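Local coordinates for chitin oligosaccahride binding protein NagB1 (Paenibacillus sp. FPU-7, PDB 7EHP), which binds chitin oligosaccharides such as N,N'-diacetylchitobiose, probably as the extracellular solute-binding component of a sugar uptake system, at residues L92-K97 against E302-M307; D142-A147 against L211-L216; G187-T192 against D354-A359. All coordinates share one frame; numbering follows the deposited sequence.

Contact 1 of 3, residues L92-K97 against E302-M307; sequences LGLKDK and EFIKIM
Leu92 and Lys305 mark the nearest approach of the two backbones, 7.1 Å from CA to CA, where the chain leaving helix 86-92 passes beside the last turns of helix 294-307. Gly93 ends the first helix in a Schellman motif, its positive phi turning the chain out of the helix; Leu92 before it and Leu94 after it both point toward the second helix. The following residues begin a short 3-10 turn, in which Lys97 N bonds to Leu94 O.

Leu92 does most of the touching, and its two methyls have different partners. CD1 runs up against the branch methyl of Ile304, with Leu92 CD1 3.6 Å from Ile304 CG2, the two side chains crossing at about a right angle. Leu92 CD2 rests on the aliphatic part of Lys305, 4.0 Å from Lys305 CD. Leu94 reaches the same isoleucine methyl more loosely, Leu94 CD1 lying 4.1 Å from Ile304 CG2. That methyl stands anti to the backbone N of its own residue, which turns it toward both leucines, while CG1 is turned beside the N. Ile304 is also packed on Ile88 and Phe288, and Leu94 on Leu89 and Met326, so the small patch continues into the core between helix 86-92 and strand 277-288.

The chain of Lys305 is extended beyond CG, and it carries the ammonium group away from the leucines after its methylenes have passed Leu92 CD2. The contact is essentially apolar, made by methyls and methylenes: it joins the C-terminal end of one helix to the flank of another, and the lysine lends its hydrocarbon part at the border while keeping its charge clear of the apolar patch.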
loop_
_atom_site.group_PDB
_atom_site.type_symbol
_atom_site.label_atom_id
_atom_site.label_comp_id
_atom_site.label_asym_id
_atom_site.label_seq_id
_atom_site.Cartn_x
_atom_site.Cartn_y
_atom_site.Cartn_z
ATOM N N LEU A 92 12.246 -23.442 9.883
ATOM C CA LEU A 92 11.516 -22.726 10.921
ATOM C C LEU A 92 10.058 -23.133 11.023
ATOM O O LEU A 92 9.357 -22.646 11.921
ATOM C CB LEU A 92 11.599 -21.211 10.686
ATOM C CG LEU A 92 12.982 -20.562 10.683
ATOM C CD1 LEU A 92 12.860 -19.058 10.355
ATOM C CD2 LEU A 92 13.670 -20.802 12.032
ATOM N N GLY A 93 9.584 -23.994 10.123
ATOM C CA GLY A 93 8.203 -24.439 10.159
ATOM C C GLY A 93 7.199 -23.356 9.852
ATOM O O GLY A 93 6.082 -23.374 10.387
ATOM N N LEU A 94 7.562 -22.405 8.994
ATOM C CA LEU A 94 6.738 -21.221 8.808
ATOM C C LEU A 94 5.946 -21.229 7.513
ATOM O O LEU A 94 4.942 -20.513 7.425
ATOM C CB LEU A 94 7.614 -19.959 8.850
ATOM C CG LEU A 94 8.057 -19.552 10.258
ATOM C CD1 LEU A 94 8.952 -18.306 10.224
ATOM C CD2 LEU A 94 6.842 -19.344 11.155
ATOM N N LYS A 95 6.359 -22.024 6.523
ATOM C CA LYS A 95 5.904 -21.815 5.150
ATOM C C LYS A 95 4.382 -21.803 5.068
ATOM O O LYS A 95 3.780 -20.937 4.425
ATOM C CB LYS A 95 6.465 -22.902 4.239
ATOM C CG LYS A 95 5.921 -22.822 2.832
ATOM C CD LYS A 95 6.645 -23.765 1.907
ATOM C CE LYS A 95 5.764 -24.103 0.710
ATOM N NZ LYS A 95 6.559 -24.716 -0.395
ATOM N N ASP A 96 3.747 -22.743 5.734
ATOM C CA ASP A 96 2.303 -22.888 5.669
ATOM C C ASP A 96 1.577 -22.120 6.777
ATOM O O ASP A 96 0.388 -22.328 6.982
ATOM C CB ASP A 96 1.975 -24.389 5.608
ATOM C CG ASP A 96 2.551 -25.166 6.778
ATOM O OD1 ASP A 96 3.208 -24.530 7.648
ATOM O OD2 ASP A 96 2.419 -26.415 6.792
ATOM N N LYS A 97 2.255 -21.190 7.436
ATOM C CA LYS A 97 1.582 -20.206 8.253
ATOM C C LYS A 97 1.397 -18.884 7.489
ATOM O O LYS A 97 0.824 -17.930 8.029
ATOM C CB LYS A 97 2.345 -20.024 9.593
ATOM C CG LYS A 97 1.783 -19.029 10.632
ATOM C CD LYS A 97 2.546 -19.078 11.986
ATOM C CE LYS A 97 1.967 -20.067 13.020
ATOM N NZ LYS A 97 0.730 -19.541 13.690
ATOM N N GLU A 302 17.492 -15.230 12.088
ATOM C CA GLU A 302 16.955 -14.691 13.336
ATOM C C GLU A 302 15.906 -13.621 13.064
ATOM O O GLU A 302 14.851 -13.587 13.712
ATOM C CB GLU A 302 18.082 -14.120 14.189
ATOM C CG GLU A 302 18.912 -15.150 14.923
ATOM C CD GLU A 302 18.057 -16.164 15.675
ATOM O OE1 GLU A 302 17.198 -15.743 16.486
ATOM O OE2 GLU A 302 18.267 -17.387 15.473
ATOM N N PHE A 303 16.179 -12.729 12.115
ATOM C CA PHE A 303 15.186 -11.707 11.788
ATOM C C PHE A 303 13.871 -12.354 11.372
ATOM O O PHE A 303 12.793 -11.980 11.854
ATOM C CB PHE A 303 15.697 -10.789 10.679
ATOM C CG PHE A 303 14.665 -9.791 10.214
ATOM C CD1 PHE A 303 14.506 -8.594 10.894
ATOM C CD2 PHE A 303 13.814 -10.083 9.131
ATOM C CE1 PHE A 303 13.533 -7.658 10.486
ATOM C CE2 PHE A 303 12.827 -9.167 8.727
ATOM C CZ PHE A 303 12.701 -7.949 9.413
ATOM N N ILE A 304 13.949 -13.345 10.487
ATOM C CA ILE A 304 12.742 -14.038 10.045
ATOM C C ILE A 304 12.031 -14.682 11.226
ATOM O O ILE A 304 10.807 -14.561 11.379
ATOM C CB ILE A 304 13.101 -15.066 8.963
ATOM C CG1 ILE A 304 13.535 -14.342 7.692
ATOM C CG2 ILE A 304 11.920 -15.983 8.691
ATOM C CD1 ILE A 304 14.069 -15.266 6.626
ATOM N N LYS A 305 12.787 -15.350 12.096
ATOM C CA LYS A 305 12.170 -16.058 13.211
ATOM C C LYS A 305 11.454 -15.097 14.150
ATOM O O LYS A 305 10.389 -15.421 14.687
ATOM C CB LYS A 305 13.232 -16.865 13.965
ATOM C CG LYS A 305 12.631 -17.825 14.964
ATOM C CD LYS A 305 13.658 -18.816 15.468
ATOM C CE LYS A 305 13.167 -19.452 16.761
ATOM N NZ LYS A 305 14.217 -20.244 17.447
ATOM N N ILE A 306 12.009 -13.902 14.349
ATOM C CA ILE A 306 11.394 -12.959 15.276
ATOM C C ILE A 306 10.269 -12.176 14.594
ATOM O O ILE A 306 9.139 -12.120 15.097
ATOM C CB ILE A 306 12.474 -12.032 15.869
ATOM C CG1 ILE A 306 13.518 -12.871 16.616
ATOM C CG2 ILE A 306 11.863 -11.005 16.807
ATOM C CD1 ILE A 306 14.926 -12.281 16.618
ATOM N N MET A 307 10.544 -11.575 13.431
ATOM C CA MET A 307 9.526 -10.739 12.782
ATOM C C MET A 307 8.295 -11.555 12.397
ATOM O O MET A 307 7.154 -11.136 12.628
ATOM C CB MET A 307 10.120 -10.053 11.550
ATOM C CG MET A 307 9.114 -9.267 10.677
ATOM S SD MET A 307 8.349 -7.879 11.545
ATOM C CE MET A 307 9.463 -6.545 11.130
#

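Contact 2 of 3, residues D142-A147 against L211-L216; sequences DLMDVA and LKKGYL
Tyr215 lays one ring face against Ala147 of helix 140-152, in a CH-pi contact with Ala147 CB 3.5 Å from the centroid of the Tyr215 ring and 15° off its normal. The opposite face is covered by Lys213 CB of its own segment, so the ring is clamped between two carbons, and Pro157 and Ala148 pack on it further. Met144 completes the tight part. Its chain bends at chi2 and chi3, bringing Met144 CE to the ring edge, 3.4 Å from Tyr215 CE2. The same methyl is wedged against the lysine, with Met144 CE 3.4 Å from Lys213 CD, closer than usual for two carbons. The sulfur follows at the ring edge in a Met-aromatic contact, with Met144 SD 5.4 Å from the Tyr215 centroid and 89° off the normal.

The looser side lies at the exposed Lys213 side chain, which crosses the methionine at about a right angle, and at the phenol end. There one water lies in the ring plane 2.7 Å from Tyr215 OH and gives a weak bond to Met144 O, bridging the hydroxyl to the helix backbone.

Gly214, with positive phi, closes helix 198-213 in a Schellman motif. This helix end, followed at once by an aromatic residue packed on a neighbouring helix, joins two helices of an alpha/beta lobe of the solute-binding protein fold, beside strand 156-159.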
loop_
_atom_site.group_PDB
_atom_site.type_symbol
_atom_site.label_atom_id
_atom_site.label_comp_id
_atom_site.label_asym_id
_atom_site.label_seq_id
_atom_site.Cartn_x
_atom_site.Cartn_y
_atom_site.Cartn_z
ATOM N N ASP A 142 -24.846 7.730 -4.142
ATOM C CA ASP A 142 -24.782 8.000 -2.707
ATOM C C ASP A 142 -23.543 8.825 -2.377
ATOM O O ASP A 142 -23.612 9.799 -1.619
ATOM C CB ASP A 142 -24.752 6.697 -1.895
ATOM C CG ASP A 142 -25.870 5.722 -2.257
ATOM O OD1 ASP A 142 -27.043 6.138 -2.260
ATOM O OD2 ASP A 142 -25.566 4.520 -2.487
ATOM N N LEU A 143 -22.393 8.432 -2.933
ATOM C CA LEU A 143 -21.141 9.135 -2.646
ATOM C C LEU A 143 -21.240 10.611 -3.006
ATOM O O LEU A 143 -20.798 11.478 -2.239
ATOM C CB LEU A 143 -19.991 8.475 -3.407
ATOM C CG LEU A 143 -18.561 8.971 -3.165
ATOM C CD1 LEU A 143 -18.248 9.096 -1.678
ATOM C CD2 LEU A 143 -17.561 8.036 -3.852
ATOM N N MET A 144 -21.824 10.909 -4.171
ATOM C CA MET A 144 -21.978 12.288 -4.617
ATOM C C MET A 144 -22.791 13.100 -3.613
ATOM O O MET A 144 -22.449 14.243 -3.297
ATOM C CB MET A 144 -22.655 12.289 -5.985
ATOM C CG MET A 144 -21.826 11.713 -7.139
ATOM S SD MET A 144 -20.085 12.176 -7.188
ATOM C CE MET A 144 -20.286 13.780 -7.856
ATOM N N ASP A 145 -23.868 12.512 -3.093
ATOM C CA ASP A 145 -24.690 13.177 -2.081
ATOM C C ASP A 145 -23.894 13.439 -0.800
ATOM O O ASP A 145 -23.924 14.546 -0.246
ATOM C CB ASP A 145 -25.920 12.304 -1.804
ATOM C CG ASP A 145 -26.845 12.897 -0.780
ATOM O OD1 ASP A 145 -27.369 14.011 -1.015
ATOM O OD2 ASP A 145 -27.037 12.242 0.274
ATOM N N VAL A 146 -23.167 12.423 -0.321
ATOM C CA VAL A 146 -22.351 12.568 0.884
ATOM C C VAL A 146 -21.327 13.677 0.692
ATOM O O VAL A 146 -21.181 14.568 1.538
ATOM C CB VAL A 146 -21.671 11.230 1.224
ATOM C CG1 VAL A 146 -20.553 11.421 2.257
ATOM C CG2 VAL A 146 -22.702 10.234 1.713
ATOM N N ALA A 147 -20.624 13.650 -0.446
ATOM C CA ALA A 147 -19.576 14.626 -0.719
ATOM C C ALA A 147 -20.141 16.037 -0.838
ATOM O O ALA A 147 -19.553 16.998 -0.313
ATOM C CB ALA A 147 -18.835 14.231 -1.998
ATOM N N LEU A 211 -12.180 15.702 -8.879
ATOM C CA LEU A 211 -11.330 16.883 -8.953
ATOM C C LEU A 211 -12.152 18.114 -9.322
ATOM O O LEU A 211 -12.054 19.158 -8.659
ATOM C CB LEU A 211 -10.203 16.638 -9.965
ATOM C CG LEU A 211 -9.117 15.598 -9.595
ATOM C CD1 LEU A 211 -8.171 15.307 -10.782
ATOM C CD2 LEU A 211 -8.297 16.065 -8.382
ATOM N N LYS A 212 -12.975 18.001 -10.377
ATOM C CA LYS A 212 -13.742 19.132 -10.910
ATOM C C LYS A 212 -14.750 19.681 -9.908
ATOM O O LYS A 212 -15.166 20.838 -10.018
ATOM C CB LYS A 212 -14.495 18.711 -12.182
ATOM C CG LYS A 212 -13.583 18.449 -13.365
ATOM C CD LYS A 212 -14.379 18.234 -14.639
ATOM C CE LYS A 212 -13.520 17.551 -15.695
ATOM N NZ LYS A 212 -14.326 17.050 -16.839
ATOM N N LYS A 213 -15.198 18.857 -8.967
ATOM C CA LYS A 213 -16.167 19.287 -7.971
ATOM C C LYS A 213 -15.515 19.700 -6.661
ATOM O O LYS A 213 -16.216 20.190 -5.766
ATOM C CB LYS A 213 -17.179 18.166 -7.708
ATOM C CG LYS A 213 -18.259 18.096 -8.767
ATOM C CD LYS A 213 -19.106 16.858 -8.602
ATOM C CE LYS A 213 -20.118 16.722 -9.731
ATOM N NZ LYS A 213 -20.951 17.957 -9.872
ATOM N N GLY A 214 -14.198 19.523 -6.529
ATOM C CA GLY A 214 -13.556 19.810 -5.264
ATOM C C GLY A 214 -13.860 18.802 -4.180
ATOM O O GLY A 214 -13.796 19.141 -2.999
ATOM N N TYR A 215 -14.220 17.577 -4.554
ATOM C CA TYR A 215 -14.462 16.528 -3.569
ATOM C C TYR A 215 -13.154 15.882 -3.118
ATOM O O TYR A 215 -13.007 15.511 -1.951
ATOM C CB TYR A 215 -15.404 15.478 -4.149
ATOM C CG TYR A 215 -16.807 15.993 -4.401
ATOM C CD1 TYR A 215 -17.202 17.232 -3.932
ATOM C CD2 TYR A 215 -17.739 15.218 -5.083
ATOM C CE1 TYR A 215 -18.479 17.702 -4.140
ATOM C CE2 TYR A 215 -19.024 15.680 -5.292
ATOM C CZ TYR A 215 -19.385 16.926 -4.813
ATOM O OH TYR A 215 -20.660 17.397 -5.018
ATOM N N LEU A 216 -12.211 15.718 -4.037
ATOM C CA LEU A 216 -10.827 15.502 -3.659
ATOM C C LEU A 216 -10.247 16.843 -3.238
ATOM O O LEU A 216 -10.418 17.841 -3.944
ATOM C CB LEU A 216 -10.047 14.920 -4.831
ATOM C CG LEU A 216 -10.256 13.419 -5.011
ATOM C CD1 LEU A 216 -9.790 12.955 -6.391
ATOM C CD2 LEU A 216 -9.502 12.658 -3.906
HETATM O O HOH W 1 -22.695 15.981 -6.108
#

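Contact 3 of 3, residues G187-T192 against D354-A359; sequences GFVRGT and DSIVQA. With NAG (2-acetamido-2-deoxy-beta-D-glucopyranose), chain C.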
loop_
_atom_site.group_PDB
_atom_site.type_symbol
_atom_site.label_atom_id
_atom_site.label_comp_id
_atom_site.label_asym_id
_atom_site.label_seq_id
_atom_site.Cartn_x
_atom_site.Cartn_y
_atom_site.Cartn_z
ATOM N N GLY A 187 -4.091 -7.244 -18.107
ATOM C CA GLY A 187 -4.303 -7.029 -19.531
ATOM C C GLY A 187 -3.372 -5.984 -20.115
ATOM O O GLY A 187 -2.856 -6.158 -21.225
ATOM N N PHE A 188 -3.133 -4.892 -19.373
ATOM C CA PHE A 188 -2.213 -3.851 -19.839
ATOM C C PHE A 188 -0.848 -4.436 -20.187
ATOM O O PHE A 188 -0.270 -4.126 -21.235
ATOM C CB PHE A 188 -2.029 -2.757 -18.776
ATOM C CG PHE A 188 -3.273 -1.971 -18.452
ATOM C CD1 PHE A 188 -4.295 -1.825 -19.373
ATOM C CD2 PHE A 188 -3.395 -1.339 -17.212
ATOM C CE1 PHE A 188 -5.436 -1.086 -19.063
ATOM C CE2 PHE A 188 -4.530 -0.599 -16.892
ATOM C CZ PHE A 188 -5.560 -0.471 -17.823
ATOM N N VAL A 189 -0.284 -5.248 -19.291
ATOM C CA VAL A 189 1.076 -5.718 -19.529
ATOM C C VAL A 189 1.124 -6.869 -20.530
ATOM O O VAL A 189 2.172 -7.089 -21.148
ATOM C CB VAL A 189 1.774 -6.119 -18.216
ATOM C CG1 VAL A 189 1.765 -4.964 -17.221
ATOM C CG2 VAL A 189 1.122 -7.336 -17.619
ATOM N N ARG A 190 0.035 -7.599 -20.739
ATOM C CA ARG A 190 0.069 -8.656 -21.738
ATOM C C ARG A 190 -0.463 -8.210 -23.092
ATOM O O ARG A 190 -0.391 -8.979 -24.053
ATOM C CB ARG A 190 -0.673 -9.909 -21.240
ATOM C CG ARG A 190 -2.162 -9.821 -20.980
ATOM C CD ARG A 190 -2.688 -11.221 -20.559
ATOM N NE ARG A 190 -2.542 -11.545 -19.130
ATOM C CZ ARG A 190 -1.472 -12.116 -18.565
ATOM N NH1 ARG A 190 -1.472 -12.363 -17.258
ATOM N NH2 ARG A 190 -0.380 -12.398 -19.276
ATOM N N GLY A 191 -0.944 -6.974 -23.208
ATOM C CA GLY A 191 -1.359 -6.440 -24.493
ATOM C C GLY A 191 -2.782 -6.739 -24.898
ATOM O O GLY A 191 -3.129 -6.539 -26.068
ATOM N N THR A 192 -3.616 -7.214 -23.980
ATOM C CA THR A 192 -5.008 -7.495 -24.281
ATOM C C THR A 192 -5.952 -6.423 -23.765
ATOM O O THR A 192 -7.148 -6.487 -24.055
ATOM C CB THR A 192 -5.430 -8.850 -23.694
ATOM O OG1 THR A 192 -5.321 -8.815 -22.267
ATOM C CG2 THR A 192 -4.555 -9.957 -24.238
ATOM N N ASP A 354 0.708 -1.361 -8.990
ATOM C CA ASP A 354 2.169 -1.342 -9.052
ATOM C C ASP A 354 2.799 -2.705 -8.769
ATOM O O ASP A 354 4.023 -2.862 -8.924
ATOM C CB ASP A 354 2.712 -0.322 -8.064
ATOM C CG ASP A 354 2.169 -0.538 -6.673
ATOM O OD1 ASP A 354 2.807 -1.278 -5.885
ATOM O OD2 ASP A 354 1.089 -0.004 -6.385
ATOM N N SER A 355 2.010 -3.679 -8.333
ATOM C CA SER A 355 2.534 -5.033 -8.257
ATOM C C SER A 355 2.508 -5.723 -9.612
ATOM O O SER A 355 3.178 -6.747 -9.775
ATOM C CB SER A 355 1.742 -5.864 -7.244
ATOM O OG SER A 355 0.492 -6.256 -7.793
ATOM N N ILE A 356 1.772 -5.169 -10.581
ATOM C CA ILE A 356 1.580 -5.779 -11.889
ATOM C C ILE A 356 2.338 -5.026 -12.985
ATOM O O ILE A 356 3.021 -5.644 -13.806
ATOM C CB ILE A 356 0.076 -5.900 -12.230
ATOM C CG1 ILE A 356 -0.612 -6.836 -11.242
ATOM C CG2 ILE A 356 -0.110 -6.438 -13.659
ATOM C CD1 ILE A 356 -2.092 -6.687 -11.181
ATOM N N VAL A 357 2.232 -3.684 -13.017
ATOM C CA VAL A 357 2.846 -2.910 -14.098
ATOM C C VAL A 357 4.334 -2.693 -13.826
ATOM O O VAL A 357 4.817 -2.765 -12.692
ATOM C CB VAL A 357 2.128 -1.557 -14.326
ATOM C CG1 VAL A 357 0.626 -1.768 -14.478
ATOM C CG2 VAL A 357 2.435 -0.572 -13.196
ATOM N N GLN A 358 5.067 -2.406 -14.902
ATOM C CA GLN A 358 6.484 -2.077 -14.817
ATOM C C GLN A 358 6.706 -0.709 -14.151
ATOM O O GLN A 358 5.835 0.167 -14.162
ATOM C CB GLN A 358 7.091 -2.080 -16.225
ATOM C CG GLN A 358 6.839 -3.377 -17.014
ATOM C CD GLN A 358 5.602 -3.359 -17.915
ATOM O OE1 GLN A 358 4.584 -2.746 -17.597
ATOM N NE2 GLN A 358 5.685 -4.073 -19.036
ATOM N N ALA A 359 7.909 -0.527 -13.590
ATOM C CA ALA A 359 8.230 0.706 -12.869
ATOM C C ALA A 359 8.006 1.945 -13.729
ATOM O O ALA A 359 7.466 2.949 -13.251
ATOM C CB ALA A 359 9.679 0.678 -12.377
HETATM C C1 NAG C . 2.309 1.348 -0.263
HETATM C C2 NAG C . 3.029 1.665 -1.570
HETATM C C3 NAG C . 2.060 1.572 -2.738
HETATM C C4 NAG C . 1.398 0.203 -2.752
HETATM C C5 NAG C . 0.740 -0.079 -1.403
HETATM C C6 NAG C . 0.142 -1.465 -1.306
HETATM C C7 NAG C . 4.998 3.124 -1.753
HETATM C C8 NAG C . 5.504 4.521 -1.695
HETATM N N2 NAG C . 3.685 2.965 -1.533
HETATM O O3 NAG C . 2.770 1.774 -3.950
HETATM O O4 NAG C . 0.403 0.141 -3.765
HETATM O O5 NAG C . 1.700 0.042 -0.345
HETATM O O6 NAG C . 1.081 -2.477 -1.646
HETATM O O7 NAG C . 5.743 2.169 -2.000
#
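A single valine carries the first segment's side of this contact, while two residues before Ile356 an aspartate of the other segment is hydrogen-bonded to the bound sugar. Val189, on the last turn of helix 184-190, points at the irregular chain that runs into helix 359-373. Val189 CG1 lies 3.6 Å from Gln358 OE1 and close to Ile356 O, its nearest neighbours across the contact being oxygens. CG2 faces the branch methyl of the isoleucine, with Val189 CG2 4.2 Å from Ile356 CG2, and Val357 adds a looser apolar touch.

Gln358, at the N-cap position of the following helix, bends at chi2 (93°) and thereby brings its amide alongside the valine. The amide is fixed by helix 379-396: NE2 bonds to Asn394 and OE1 to Gln390, so the oxygen beside the methyl already has a polar partner.

Asp354 turns to the glycan pocket. Asp354 OD2 accepts a hydrogen bond from O4 of the N-acetylglucosamine at 2.7 Å and a weak one from O3, while OD1 forms a salt bridge with Arg48, which probably helps to position the carboxylate. An alanine here would remove both carboxylate oxygens and is likely to leave the sugar O4 without this acceptor and Arg48 without this carboxylate partner. Asp354 thus contributes a directional bond from a charged group to one sugar, whereas methyl contacts pack the same chain on helix 184-190 and the Gln358 amide bonds it to helix 379-396.

Overall arrangement
From the N terminus, the chain first reaches 92-97, then 142-147, 187-192 and 211-216, before returning through 302-307 to 354-359. Contact 1 closes the longest loop, and the whole of contact 2 falls within it, although the two lie on opposite sides of the chain's centre, 45 Å apart between centres. Contact 3 crosses both: it starts between the segments of contact 2 and ends beyond contact 1. Contact 1 ties helix 86-92 to helix 294-307, contact 2 joins helices 140-152 and 198-213, and contact 3 links helix 184-190 to the loop beside the glycan. None touches another; contacts 2 and 3 come nearest, about 17 Å between closest atoms.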